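Local coordinates for protein dally-like, isoform A (Drosophila melanogaster, PDB 6XTZ) that binds Wnt and Hedgehog proteins, probably as a GPI-anchored cell-surface heparan sulfate proteoglycan, and shields the Wnt palmitoleate to enable signalling at a distance, at residues T55-G67 / R221-H235. The protein carries 5 engineered substitutions. Numbering follows the deposited sequence.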
loop_
_atom_site.group_PDB
_atom_site.type_symbol
_atom_site.label_atom_id
_atom_site.label_comp_id
_atom_site.label_asym_id
_atom_site.label_seq_id
_atom_site.Cartn_x
_atom_site.Cartn_y
_atom_site.Cartn_z
ATOM N N THR A 55 -36.888 4.098 13.368
ATOM C CA THR A 55 -36.157 5.035 12.520
ATOM C C THR A 55 -34.971 5.641 13.260
ATOM O O THR A 55 -33.879 5.767 12.691
ATOM C CB THR A 55 -37.095 6.133 12.015
ATOM O OG1 THR A 55 -38.179 5.539 11.290
ATOM C CG2 THR A 55 -36.349 7.094 11.101
ATOM N N ARG A 56 -35.160 6.015 14.528
ATOM C CA ARG A 56 -34.060 6.570 15.311
ATOM C C ARG A 56 -32.919 5.568 15.440
ATOM O O ARG A 56 -31.757 5.891 15.166
ATOM C CB ARG A 56 -34.557 7.000 16.693
ATOM C CG ARG A 56 -33.436 7.256 17.691
ATOM C CD ARG A 56 -33.963 7.700 19.048
ATOM N NE ARG A 56 -34.215 9.137 19.105
ATOM C CZ ARG A 56 -35.414 9.694 18.979
ATOM N NH1 ARG A 56 -36.485 8.936 18.786
ATOM N NH2 ARG A 56 -35.544 11.013 19.047
ATOM N N MET A 57 -33.235 4.340 15.854
ATOM C CA MET A 57 -32.211 3.312 15.977
ATOM C C MET A 57 -31.620 2.925 14.628
ATOM O O MET A 57 -30.475 2.464 14.577
ATOM C CB MET A 57 -32.787 2.082 16.678
ATOM C CG MET A 57 -33.334 2.368 18.069
ATOM S SD MET A 57 -34.018 0.906 18.873
ATOM C CE MET A 57 -35.376 0.514 17.776
ATOM N N ALA A 58 -32.367 3.110 13.537
ATOM C CA ALA A 58 -31.827 2.815 12.214
ATOM C C ALA A 58 -30.736 3.803 11.833
ATOM O O ALA A 58 -29.643 3.406 11.411
ATOM C CB ALA A 58 -32.943 2.820 11.170
ATOM N N MET A 59 -31.017 5.100 11.964
ATOM C CA MET A 59 -30.005 6.098 11.645
ATOM C C MET A 59 -28.851 6.057 12.638
ATOM O O MET A 59 -27.726 6.429 12.293
ATOM C CB MET A 59 -30.639 7.486 11.598
ATOM C CG MET A 59 -31.791 7.592 10.607
ATOM S SD MET A 59 -32.588 9.208 10.590
ATOM C CE MET A 59 -33.175 9.316 12.278
ATOM N N GLN A 60 -29.104 5.593 13.865
ATOM C CA GLN A 60 -28.028 5.453 14.840
ATOM C C GLN A 60 -27.052 4.356 14.435
ATOM O O GLN A 60 -25.834 4.528 14.553
ATOM C CB GLN A 60 -28.609 5.171 16.225
ATOM C CG GLN A 60 -27.568 4.850 17.283
ATOM C CD GLN A 60 -28.186 4.517 18.626
ATOM O OE1 GLN A 60 -29.288 4.967 18.948
ATOM N NE2 GLN A 60 -27.481 3.717 19.419
ATOM N N SER A 61 -27.566 3.220 13.953
ATOM C CA SER A 61 -26.692 2.121 13.553
ATOM C C SER A 61 -25.861 2.484 12.330
ATOM O O SER A 61 -24.680 2.127 12.247
ATOM C CB SER A 61 -27.514 0.863 13.274
ATOM O OG SER A 61 -27.757 0.142 14.466
ATOM N N ARG A 62 -26.463 3.181 11.364
ATOM C CA ARG A 62 -25.722 3.565 10.168
ATOM C C ARG A 62 -24.625 4.569 10.500
ATOM O O ARG A 62 -23.531 4.513 9.925
ATOM C CB ARG A 62 -26.678 4.127 9.116
ATOM C CG ARG A 62 -25.992 4.535 7.825
ATOM C CD ARG A 62 -26.988 4.938 6.752
ATOM N NE ARG A 62 -26.310 5.376 5.534
ATOM C CZ ARG A 62 -26.932 5.720 4.413
ATOM N NH1 ARG A 62 -28.255 5.677 4.345
ATOM N NH2 ARG A 62 -26.232 6.109 3.357
ATOM N N GLN A 63 -24.889 5.484 11.436
ATOM C CA GLN A 63 -23.874 6.462 11.814
ATOM C C GLN A 63 -22.767 5.833 12.651
ATOM O O GLN A 63 -21.611 6.263 12.564
ATOM C CB GLN A 63 -24.512 7.626 12.569
ATOM C CG GLN A 63 -25.391 8.511 11.700
ATOM C CD GLN A 63 -26.038 9.639 12.481
ATOM O OE1 GLN A 63 -25.740 9.848 13.658
ATOM N NE2 GLN A 63 -26.931 10.373 11.827
ATOM N N GLN A 64 -23.093 4.825 13.465
ATOM C CA GLN A 64 -22.061 4.163 14.257
ATOM C C GLN A 64 -21.124 3.347 13.375
ATOM O O GLN A 64 -19.908 3.339 13.595
ATOM C CB GLN A 64 -22.698 3.277 15.328
ATOM C CG GLN A 64 -23.310 4.048 16.489
ATOM C CD GLN A 64 -23.928 3.138 17.534
ATOM O OE1 GLN A 64 -23.981 1.920 17.361
ATOM N NE2 GLN A 64 -24.398 3.726 18.627
ATOM N N LEU A 65 -21.669 2.653 12.373
ATOM C CA LEU A 65 -20.820 1.881 11.471
ATOM C C LEU A 65 -19.975 2.798 10.596
ATOM O O LEU A 65 -18.778 2.556 10.409
ATOM C CB LEU A 65 -21.668 0.943 10.612
ATOM C CG LEU A 65 -20.900 0.110 9.579
ATOM C CD1 LEU A 65 -19.751 -0.643 10.233
ATOM C CD2 LEU A 65 -21.827 -0.856 8.854
ATOM N N GLU A 66 -20.580 3.858 10.056
ATOM C CA GLU A 66 -19.823 4.789 9.227
ATOM C C GLU A 66 -18.774 5.532 10.045
ATOM O O GLU A 66 -17.681 5.823 9.544
ATOM C CB GLU A 66 -20.769 5.772 8.537
ATOM C CG GLU A 66 -21.461 5.185 7.317
ATOM C CD GLU A 66 -22.422 6.154 6.654
ATOM O OE1 GLU A 66 -22.958 7.041 7.354
ATOM O OE2 GLU A 66 -22.639 6.027 5.429
ATOM N N GLY A 67 -19.081 5.841 11.305
ATOM C CA GLY A 67 -18.094 6.486 12.155
ATOM C C GLY A 67 -16.929 5.575 12.494
ATOM O O GLY A 67 -15.770 6.002 12.478
ATOM N N ARG A 221 -20.635 5.558 0.489
ATOM C CA ARG A 221 -21.648 5.539 1.530
ATOM C C ARG A 221 -22.340 4.183 1.580
ATOM O O ARG A 221 -22.433 3.472 0.575
ATOM C CB ARG A 221 -22.687 6.637 1.296
ATOM C CG ARG A 221 -22.119 8.046 1.281
ATOM C CD ARG A 221 -23.203 9.067 0.974
ATOM N NE ARG A 221 -22.696 10.435 0.992
ATOM C CZ ARG A 221 -22.190 11.059 -0.068
ATOM N NH1 ARG A 221 -21.752 12.305 0.042
ATOM N NH2 ARG A 221 -22.122 10.436 -1.236
ATOM N N LEU A 222 -22.824 3.829 2.766
ATOM C CA LEU A 222 -23.626 2.624 2.912
ATOM C C LEU A 222 -24.948 2.783 2.170
ATOM O O LEU A 222 -25.490 3.885 2.054
ATOM C CB LEU A 222 -23.878 2.332 4.390
ATOM C CG LEU A 222 -22.619 2.172 5.245
ATOM C CD1 LEU A 222 -22.980 1.913 6.700
ATOM C CD2 LEU A 222 -21.747 1.056 4.702
ATOM N N ASN A 223 -25.462 1.673 1.651
ATOM C CA ASN A 223 -26.703 1.686 0.892
ATOM C C ASN A 223 -27.886 1.317 1.784
ATOM O O ASN A 223 -27.730 0.913 2.939
ATOM C CB ASN A 223 -26.613 0.740 -0.314
ATOM C CG ASN A 223 -26.234 -0.679 0.072
ATOM O OD1 ASN A 223 -26.679 -1.206 1.091
ATOM N ND2 ASN A 223 -25.406 -1.307 -0.753
ATOM N N ALA A 224 -29.088 1.461 1.219
ATOM C CA ALA A 224 -30.308 1.196 1.976
ATOM C C ALA A 224 -30.410 -0.261 2.404
ATOM O O ALA A 224 -30.936 -0.551 3.486
ATOM C CB ALA A 224 -31.531 1.593 1.152
ATOM N N ASP A 225 -29.913 -1.190 1.582
ATOM C CA ASP A 225 -29.962 -2.599 1.960
ATOM C C ASP A 225 -29.125 -2.875 3.202
ATOM O O ASP A 225 -29.450 -3.780 3.981
ATOM C CB ASP A 225 -29.495 -3.480 0.801
ATOM C CG ASP A 225 -30.491 -3.511 -0.344
ATOM O OD1 ASP A 225 -31.546 -2.850 -0.239
ATOM O OD2 ASP A 225 -30.221 -4.201 -1.349
ATOM N N CYS A 226 -28.052 -2.107 3.407
ATOM C CA CYS A 226 -27.247 -2.278 4.612
ATOM C C CYS A 226 -28.004 -1.822 5.850
ATOM O O CYS A 226 -27.920 -2.462 6.905
ATOM C CB CYS A 226 -25.930 -1.512 4.486
ATOM S SG CYS A 226 -25.115 -1.210 6.074
ATOM N N THR A 227 -28.738 -0.712 5.743
ATOM C CA THR A 227 -29.474 -0.194 6.892
ATOM C C THR A 227 -30.458 -1.225 7.430
ATOM O O THR A 227 -30.561 -1.416 8.646
ATOM C CB THR A 227 -30.207 1.092 6.511
ATOM O OG1 THR A 227 -29.275 2.028 5.955
ATOM C CG2 THR A 227 -30.868 1.712 7.734
ATOM N N GLY A 228 -31.171 -1.917 6.539
ATOM C CA GLY A 228 -32.150 -2.895 6.989
ATOM C C GLY A 228 -31.524 -4.041 7.761
ATOM O O GLY A 228 -31.967 -4.381 8.862
ATOM N N ALA A 229 -30.483 -4.653 7.193
ATOM C CA ALA A 229 -29.831 -5.776 7.860
ATOM C C ALA A 229 -29.122 -5.342 9.135
ATOM O O ALA A 229 -29.031 -6.122 10.089
ATOM C CB ALA A 229 -28.841 -6.448 6.909
ATOM N N LEU A 230 -28.623 -4.104 9.172
ATOM C CA LEU A 230 -27.888 -3.629 10.339
ATOM C C LEU A 230 -28.806 -3.459 11.544
ATOM O O LEU A 230 -28.430 -3.796 12.672
ATOM C CB LEU A 230 -27.187 -2.314 10.001
ATOM C CG LEU A 230 -26.083 -1.810 10.927
ATOM C CD1 LEU A 230 -24.951 -2.820 10.989
ATOM C CD2 LEU A 230 -25.574 -0.464 10.439
ATOM N N THR A 231 -30.014 -2.942 11.324
ATOM C CA THR A 231 -30.934 -2.709 12.432
ATOM C C THR A 231 -31.560 -4.004 12.927
ATOM O O THR A 231 -31.761 -4.175 14.135
ATOM C CB THR A 231 -32.019 -1.727 12.005
ATOM O OG1 THR A 231 -32.811 -2.321 10.973
ATOM C CG2 THR A 231 -31.384 -0.477 11.467
ATOM N N LYS A 232 -31.883 -4.922 12.011
ATOM C CA LYS A 232 -32.379 -6.231 12.422
ATOM C C LYS A 232 -31.359 -6.960 13.284
ATOM O O LYS A 232 -31.734 -7.705 14.198
ATOM C CB LYS A 232 -32.740 -7.066 11.192
ATOM C CG LYS A 232 -33.393 -8.403 11.508
ATOM C CD LYS A 232 -33.674 -9.189 10.237
ATOM C CE LYS A 232 -34.286 -10.543 10.545
ATOM N NZ LYS A 232 -34.534 -11.336 9.311
ATOM N N MET A 233 -30.069 -6.741 13.024
ATOM C CA MET A 233 -29.024 -7.411 13.787
ATOM C C MET A 233 -28.809 -6.746 15.140
ATOM O O MET A 233 -28.721 -7.428 16.166
ATOM C CB MET A 233 -27.721 -7.428 12.979
ATOM C CG MET A 233 -26.555 -8.139 13.649
ATOM S SD MET A 233 -25.545 -7.064 14.684
ATOM C CE MET A 233 -25.062 -5.805 13.503
ATOM N N GLN A 234 -28.736 -5.416 15.165
ATOM C CA GLN A 234 -28.262 -4.718 16.355
ATOM C C GLN A 234 -29.387 -4.280 17.290
ATOM O O GLN A 234 -29.211 -4.301 18.514
ATOM C CB GLN A 234 -27.425 -3.501 15.943
ATOM C CG GLN A 234 -26.852 -2.706 17.111
ATOM C CD GLN A 234 -25.969 -1.555 16.668
ATOM O OE1 GLN A 234 -25.612 -1.445 15.495
ATOM N NE2 GLN A 234 -25.615 -0.688 17.609
ATOM N N HIS A 235 -30.542 -3.886 16.753
ATOM C CA HIS A 235 -31.584 -3.268 17.567
ATOM C C HIS A 235 -32.881 -4.058 17.660
ATOM O O HIS A 235 -33.565 -3.960 18.682
ATOM C CB HIS A 235 -31.913 -1.863 17.039
ATOM C CG HIS A 235 -30.767 -0.904 17.114
ATOM N ND1 HIS A 235 -30.167 -0.549 18.303
ATOM C CD2 HIS A 235 -30.111 -0.223 16.145
ATOM C CE1 HIS A 235 -29.190 0.307 18.063
ATOM N NE2 HIS A 235 -29.134 0.521 16.762
#
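Q234 joins the two helices through both ends of its amide: NE2 donates to Q64 OE1 at 3.1 Å, a nearly straight bond with the acceptor in the amide plane of Q234, while OE1 takes a weak hydrogen bond from S61 OG. In this all-helical glypican core, the short helix 224-234 crosses residues 55-67 of the long helix 51-110 at 105°, the axes of these segments 9.1 Å apart at their closest, in the disulfide-rich end of the elongated fold, away from the palmitoleate pocket. S61 OG also lies 2.7 Å from H235 NE2, at the edge of the imidazole. That ring is sandwiched: Q234 CG covers one face, and M57 CB sits over the other in a CH-pi contact, 3.7 Å from the centroid of the H235 ring. M57 has CG anti to its carbonyl carbon (chi1 -59°) and a chain extended through chi2, which brings SD obliquely alongside the same ring. N223 is the N-cap of helix 224-234, its OD1 accepting from C226 N, and E66 OE2 accepts a weak bond from L222 N. The same carboxylate oxygen forms a long salt bridge with R62 NE, lying in the guanidinium plane, and L222 O sits over one face of that group. Between these polar ends, L65 CD2 meets L222 CD1 at 3.7 Å and also touches L230 CD2 and C226 SG; the sulfur is tied to C258 by a disulfide, and I255 of helix 248-258 packs on L230. L230 CD2 also presses against the S61 backbone. T231 holds OG1 between its backbone N and carbonyl carbon (chi1 65°), where it bonds G228 O, and this turns CG2 onto helix 51-110: T231 CG2 rests only 3.4 Å from A58 CA.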